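Replication initiation and membrane attachment protein (Geobacillus stearothermophilus 10, PDB 5WTN) probably acts within the bacterial primosome as a tetrameric initiation protein, helping to start chromosome replication and to place the replicative helicase on DNA. Local coordinates at residues F208-A213 with I242-M247; Q248-G253 with R268-W273. All coordinates share one frame; numbering follows the deposited sequence.

Interaction 1. Residues F208-A213 with I242-M247; sequences FELFFA and IPPLEM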
loop_
_atom_site.group_PDB
_atom_site.type_symbol
_atom_site.label_atom_id
_atom_site.label_comp_id
_atom_site.label_asym_id
_atom_site.label_seq_id
_atom_site.Cartn_x
_atom_site.Cartn_y
_atom_site.Cartn_z
ATOM N N PHE A 208 -21.911 -25.292 30.467
ATOM C CA PHE A 208 -21.945 -26.503 29.672
ATOM C C PHE A 208 -22.258 -27.723 30.522
ATOM O O PHE A 208 -22.843 -28.687 30.036
ATOM C CB PHE A 208 -20.625 -26.716 28.953
ATOM C CG PHE A 208 -20.427 -25.827 27.766
ATOM C CD1 PHE A 208 -20.871 -26.216 26.511
ATOM C CD2 PHE A 208 -19.768 -24.618 27.892
ATOM C CE1 PHE A 208 -20.674 -25.410 25.417
ATOM C CE2 PHE A 208 -19.560 -23.809 26.797
ATOM C CZ PHE A 208 -20.017 -24.198 25.560
ATOM N N GLU A 209 -21.837 -27.692 31.781
ATOM C CA GLU A 209 -22.072 -28.807 32.687
ATOM C C GLU A 209 -23.574 -29.122 32.723
ATOM O O GLU A 209 -23.991 -30.261 32.471
ATOM C CB GLU A 209 -21.552 -28.468 34.085
ATOM C CG GLU A 209 -21.406 -29.666 35.031
ATOM C CD GLU A 209 -21.685 -29.300 36.486
ATOM O OE1 GLU A 209 -21.586 -28.099 36.828
ATOM O OE2 GLU A 209 -22.015 -30.210 37.284
ATOM N N LEU A 210 -24.380 -28.102 33.006
ATOM C CA LEU A 210 -25.827 -28.255 33.027
ATOM C C LEU A 210 -26.351 -28.641 31.646
ATOM O O LEU A 210 -27.150 -29.572 31.507
ATOM C CB LEU A 210 -26.478 -26.956 33.482
ATOM C CG LEU A 210 -27.986 -27.059 33.657
ATOM C CD1 LEU A 210 -28.291 -28.029 34.783
ATOM C CD2 LEU A 210 -28.613 -25.696 33.919
ATOM N N PHE A 211 -25.882 -27.916 30.632
ATOM C CA PHE A 211 -26.306 -28.096 29.247
ATOM C C PHE A 211 -26.167 -29.540 28.785
ATOM O O PHE A 211 -27.107 -30.116 28.245
ATOM C CB PHE A 211 -25.488 -27.167 28.351
ATOM C CG PHE A 211 -25.673 -27.412 26.888
ATOM C CD1 PHE A 211 -24.814 -28.252 26.191
ATOM C CD2 PHE A 211 -26.702 -26.794 26.193
ATOM C CE1 PHE A 211 -24.992 -28.479 24.825
ATOM C CE2 PHE A 211 -26.881 -27.023 24.831
ATOM C CZ PHE A 211 -26.027 -27.865 24.152
ATOM N N PHE A 212 -24.991 -30.118 29.001
ATOM C CA PHE A 212 -24.712 -31.485 28.575
ATOM C C PHE A 212 -25.473 -32.503 29.401
ATOM O O PHE A 212 -25.696 -33.627 28.952
ATOM C CB PHE A 212 -23.221 -31.786 28.655
ATOM C CG PHE A 212 -22.423 -31.171 27.548
ATOM C CD1 PHE A 212 -22.724 -31.457 26.224
ATOM C CD2 PHE A 212 -21.362 -30.312 27.826
ATOM C CE1 PHE A 212 -21.988 -30.888 25.190
ATOM C CE2 PHE A 212 -20.618 -29.744 26.804
ATOM C CZ PHE A 212 -20.931 -30.031 25.486
ATOM N N ALA A 213 -25.859 -32.115 30.610
ATOM C CA ALA A 213 -26.662 -32.990 31.442
ATOM C C ALA A 213 -28.029 -33.157 30.778
ATOM O O ALA A 213 -28.588 -34.261 30.728
ATOM C CB ALA A 213 -26.805 -32.411 32.831
ATOM N N ILE A 242 -28.865 -16.397 26.142
ATOM C CA ILE A 242 -29.642 -17.634 26.183
ATOM C C ILE A 242 -29.178 -18.564 27.310
ATOM O O ILE A 242 -28.021 -18.973 27.352
ATOM C CB ILE A 242 -29.535 -18.397 24.830
ATOM C CG1 ILE A 242 -29.939 -17.496 23.664
ATOM C CG2 ILE A 242 -30.379 -19.657 24.835
ATOM C CD1 ILE A 242 -29.800 -18.159 22.347
ATOM N N PRO A 243 -30.092 -18.918 28.225
ATOM C CA PRO A 243 -29.836 -19.906 29.291
ATOM C C PRO A 243 -29.661 -21.329 28.736
ATOM O O PRO A 243 -30.020 -21.576 27.584
ATOM C CB PRO A 243 -31.087 -19.811 30.163
ATOM C CG PRO A 243 -32.134 -19.250 29.268
ATOM C CD PRO A 243 -31.432 -18.319 28.333
ATOM N N PRO A 244 -29.090 -22.252 29.537
ATOM C CA PRO A 244 -28.798 -23.610 29.049
ATOM C C PRO A 244 -30.017 -24.454 28.693
ATOM O O PRO A 244 -29.945 -25.184 27.710
ATOM C CB PRO A 244 -28.045 -24.250 30.225
ATOM C CG PRO A 244 -27.488 -23.096 30.982
ATOM C CD PRO A 244 -28.537 -22.032 30.881
ATOM N N LEU A 245 -31.090 -24.387 29.480
ATOM C CA LEU A 245 -32.305 -25.143 29.164
ATOM C C LEU A 245 -32.861 -24.693 27.828
ATOM O O LEU A 245 -33.289 -25.510 27.021
ATOM C CB LEU A 245 -33.372 -24.974 30.246
ATOM C CG LEU A 245 -33.441 -26.093 31.286
ATOM C CD1 LEU A 245 -34.644 -25.906 32.209
ATOM C CD2 LEU A 245 -33.475 -27.456 30.591
ATOM N N GLU A 246 -32.844 -23.385 27.594
ATOM C CA GLU A 246 -33.281 -22.854 26.314
ATOM C C GLU A 246 -32.354 -23.246 25.144
ATOM O O GLU A 246 -32.839 -23.549 24.049
ATOM C CB GLU A 246 -33.512 -21.335 26.396
ATOM C CG GLU A 246 -34.695 -20.917 27.284
ATOM C CD GLU A 246 -36.069 -21.332 26.732
ATOM O OE1 GLU A 246 -36.530 -20.738 25.724
ATOM O OE2 GLU A 246 -36.706 -22.245 27.312
ATOM N N MET A 247 -31.056 -23.463 25.314
ATOM C CA MET A 247 -30.259 -23.897 24.185
ATOM C C MET A 247 -30.334 -25.284 24.025
ATOM O O MET A 247 -30.021 -25.798 23.063
ATOM C CB MET A 247 -28.830 -23.586 24.305
ATOM C CG MET A 247 -28.162 -23.692 22.990
ATOM S SD MET A 247 -27.711 -22.112 22.584
ATOM C CE MET A 247 -27.265 -22.200 21.042
#
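Leu210 sets its CD2 methyl against the CB-CG edge of the Pro244 ring, 4.0 Å from Pro244 CB and almost as close to CG, the two side chains crossing at about a right angle. Leu210 keeps to the outer border of the contact, near solvent. Phe211 works deeper. Its backbone lies hard by the start of the second helix, the CA atoms of Phe211 and Pro244 being 5.1 Å apart, and a chi1 of 171° turns the ring in past the proline towards Met247. The ring edge, not a face, does the touching: Phe211 CE2 stands 3.8 Å from Met247 O and CD2 stands 3.9 Å from Pro244 O, both oxygens lying near the ring plane. The same CE2 also packs at 4.0 Å on Met247 CB. Beyond CG the methionine chain bends at chi2 and heads away, into contact with Leu236 and Leu266. Pro243 is the N-cap residue of helix 244-254, so Pro244 fills the first helical turn, where its missing N-H costs no bond. The other helix start is tied down by Asp207, whose OD2 accepts a hydrogen bond from Leu210 N, while Phe206, Ile233 and Val251 surround the Phe211 ring. The contact thus packs the N-terminal turns of helices 208-217 and 244-254 together in the helical C-terminal part of the fragment. No hydrogen bond crosses it; cohesion rests on apolar burial, with the weakly positive ring edge probably adding a little attraction to the two carbonyl oxygens.

Interaction 2. Residues Q248-G253 with R268-W273; sequences QKLVLG and RAAREW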
loop_
_atom_site.group_PDB
_atom_site.type_symbol
_atom_site.label_atom_id
_atom_site.label_comp_id
_atom_site.label_asym_id
_atom_site.label_seq_id
_atom_site.Cartn_x
_atom_site.Cartn_y
_atom_site.Cartn_z
ATOM N N GLN A 248 -30.762 -25.909 25.020
ATOM C CA GLN A 248 -31.084 -27.307 24.842
ATOM C C GLN A 248 -32.206 -27.437 23.817
ATOM O O GLN A 248 -32.081 -28.216 22.873
ATOM C CB GLN A 248 -31.474 -27.954 26.166
ATOM C CG GLN A 248 -31.668 -29.458 26.085
ATOM C CD GLN A 248 -32.087 -30.058 27.414
ATOM O OE1 GLN A 248 -31.672 -29.587 28.480
ATOM N NE2 GLN A 248 -32.922 -31.099 27.363
ATOM N N LYS A 249 -33.273 -26.656 23.982
ATOM C CA LYS A 249 -34.376 -26.679 23.025
ATOM C C LYS A 249 -33.884 -26.369 21.615
ATOM O O LYS A 249 -34.077 -27.172 20.704
ATOM C CB LYS A 249 -35.511 -25.724 23.419
ATOM C CG LYS A 249 -36.623 -26.369 24.247
ATOM C CD LYS A 249 -37.937 -25.562 24.161
ATOM C CE LYS A 249 -37.692 -24.062 24.374
ATOM N NZ LYS A 249 -38.928 -23.198 24.432
ATOM N N LEU A 250 -33.232 -25.219 21.456
ATOM C CA LEU A 250 -32.721 -24.788 20.164
ATOM C C LEU A 250 -31.883 -25.870 19.498
ATOM O O LEU A 250 -32.019 -26.137 18.305
ATOM C CB LEU A 250 -31.875 -23.534 20.331
ATOM C CG LEU A 250 -32.573 -22.356 21.003
ATOM C CD1 LEU A 250 -31.628 -21.158 21.059
ATOM C CD2 LEU A 250 -33.861 -22.009 20.264
ATOM N N VAL A 251 -31.019 -26.507 20.271
ATOM C CA VAL A 251 -30.172 -27.538 19.703
ATOM C C VAL A 251 -31.066 -28.686 19.254
ATOM O O VAL A 251 -30.993 -29.122 18.110
ATOM C CB VAL A 251 -29.067 -27.976 20.692
ATOM C CG1 VAL A 251 -28.416 -29.270 20.246
ATOM C CG2 VAL A 251 -28.034 -26.880 20.804
ATOM N N LEU A 252 -31.949 -29.121 20.142
ATOM C CA LEU A 252 -32.873 -30.203 19.846
ATOM C C LEU A 252 -33.823 -29.907 18.667
ATOM O O LEU A 252 -34.364 -30.819 18.068
ATOM C CB LEU A 252 -33.673 -30.565 21.099
ATOM C CG LEU A 252 -32.903 -31.286 22.213
ATOM C CD1 LEU A 252 -33.771 -31.519 23.439
ATOM C CD2 LEU A 252 -32.351 -32.604 21.714
ATOM N N GLY A 253 -34.020 -28.643 18.323
ATOM C CA GLY A 253 -34.910 -28.332 17.232
ATOM C C GLY A 253 -34.218 -28.434 15.892
ATOM O O GLY A 253 -34.858 -28.701 14.876
ATOM N N ARG A 268 -29.952 -19.271 13.357
ATOM C CA ARG A 268 -31.290 -18.757 13.070
ATOM C C ARG A 268 -32.230 -18.923 14.252
ATOM O O ARG A 268 -32.920 -17.987 14.629
ATOM C CB ARG A 268 -31.891 -19.454 11.850
ATOM C CG ARG A 268 -31.090 -19.243 10.573
ATOM C CD ARG A 268 -31.885 -19.572 9.308
ATOM N NE ARG A 268 -30.970 -19.795 8.191
ATOM C CZ ARG A 268 -30.552 -20.997 7.803
ATOM N NH1 ARG A 268 -30.993 -22.088 8.431
ATOM N NH2 ARG A 268 -29.703 -21.115 6.785
ATOM N N ALA A 269 -32.257 -20.125 14.818
ATOM C CA ALA A 269 -33.094 -20.431 15.967
ATOM C C ALA A 269 -32.811 -19.460 17.104
ATOM O O ALA A 269 -33.735 -18.943 17.737
ATOM C CB ALA A 269 -32.838 -21.843 16.426
ATOM N N ALA A 270 -31.524 -19.228 17.350
ATOM C CA ALA A 270 -31.067 -18.282 18.356
ATOM C C ALA A 270 -31.547 -16.864 18.048
ATOM O O ALA A 270 -32.119 -16.198 18.917
ATOM C CB ALA A 270 -29.555 -18.328 18.462
ATOM N N ARG A 271 -31.312 -16.407 16.818
ATOM C CA ARG A 271 -31.753 -15.079 16.383
ATOM C C ARG A 271 -33.266 -14.921 16.552
ATOM O O ARG A 271 -33.740 -13.855 16.932
ATOM C CB ARG A 271 -31.313 -14.795 14.930
ATOM C CG ARG A 271 -31.902 -13.518 14.283
ATOM C CD ARG A 271 -31.178 -13.080 12.976
ATOM N NE ARG A 271 -30.727 -14.197 12.132
ATOM C CZ ARG A 271 -29.449 -14.562 11.970
ATOM N NH1 ARG A 271 -28.471 -13.898 12.586
ATOM N NH2 ARG A 271 -29.139 -15.594 11.185
ATOM N N GLU A 272 -34.013 -15.993 16.298
ATOM C CA GLU A 272 -35.462 -15.986 16.455
ATOM C C GLU A 272 -35.853 -15.884 17.933
ATOM O O GLU A 272 -36.661 -15.037 18.324
ATOM C CB GLU A 272 -36.069 -17.256 15.841
ATOM C CG GLU A 272 -36.055 -17.322 14.304
ATOM C CD GLU A 272 -36.491 -18.691 13.754
ATOM O OE1 GLU A 272 -37.087 -19.499 14.507
ATOM O OE2 GLU A 272 -36.230 -18.964 12.559
ATOM N N TRP A 273 -35.284 -16.765 18.747
ATOM C CA TRP A 273 -35.522 -16.775 20.188
ATOM C C TRP A 273 -35.359 -15.378 20.784
ATOM O O TRP A 273 -36.150 -14.959 21.624
ATOM C CB TRP A 273 -34.547 -17.753 20.845
ATOM C CG TRP A 273 -34.703 -17.944 22.329
ATOM C CD1 TRP A 273 -35.363 -18.960 22.957
ATOM C CD2 TRP A 273 -34.150 -17.122 23.374
ATOM N NE1 TRP A 273 -35.272 -18.813 24.325
ATOM C CE2 TRP A 273 -34.533 -17.694 24.604
ATOM C CE3 TRP A 273 -33.377 -15.955 23.387
ATOM C CZ2 TRP A 273 -34.166 -17.139 25.836
ATOM C CZ3 TRP A 273 -33.014 -15.405 24.609
ATOM C CH2 TRP A 273 -33.407 -15.997 25.817
#
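The indole of Trp273 meets Leu250 obliquely, Leu250 CD2 lying 4.3 Å from Trp273 CD1 at the pyrrole end. Ile242 lies over the six-membered ring on the same side, with Pro243 beyond it near CZ2, and at the rim the indole N-H of Trp273 NE1 is hydrogen-bonded to Glu246 OE1, which gives the one polar atom of the ring its mate and helps to fix how the indole is turned. Leu250 is the knob that helix 244-254 offers to helix 263-278. Its CG sits beside the backbone N (chi1 -56°), and the two methyls fork over the small residues opposite: CD2 touches Ala269 CB at 4.0 Å, and CD1 reaches the backbone at Ala270 CA, also at 4.0 Å. Because both opposing residues are alanines, the leucine, which also packs on Leu266, can come right down to the main chain of its neighbour. The segment axes run 9.9 Å apart at their closest and make an angle of 137°, so the helices are antiparallel but well splayed, and the contact stays confined to this one neighbourhood. The buried Ala270 meanwhile rests on Leu236 and Tyr240, tying in helix 227-240. With an alanine at Leu250, both methyls would be gone, and the gap opened over Ala269 and Ala270 would probably leave the indole less firmly supported at its pyrrole end. Across the two segments the chemistry is wholly apolar, which implies that shape and burial join these helices, with direction supplied by the indole's hydrogen bond.

Both contacts use helix 244-254 but different parts and sides of it: interaction 1 takes its first turn against helix 208-217, interaction 2 the following turns against helix 263-278. Their centres lie about 12 Å apart, and the two come directly together where Ile242, Pro243 and Glu246 meet Trp273 and Ile242 also packs on Leu250. Each is partly buried. Interaction 1 grades from an exposed leucine to a buried phenylalanine and methionine, and brings an aromatic edge to backbone carbonyls; interaction 2 relies on one branched side chain over two alanines and has its buried point at Ala270. Together with helix 227-240, which touches both, they draw this helical bundle together, far from the chain's centre.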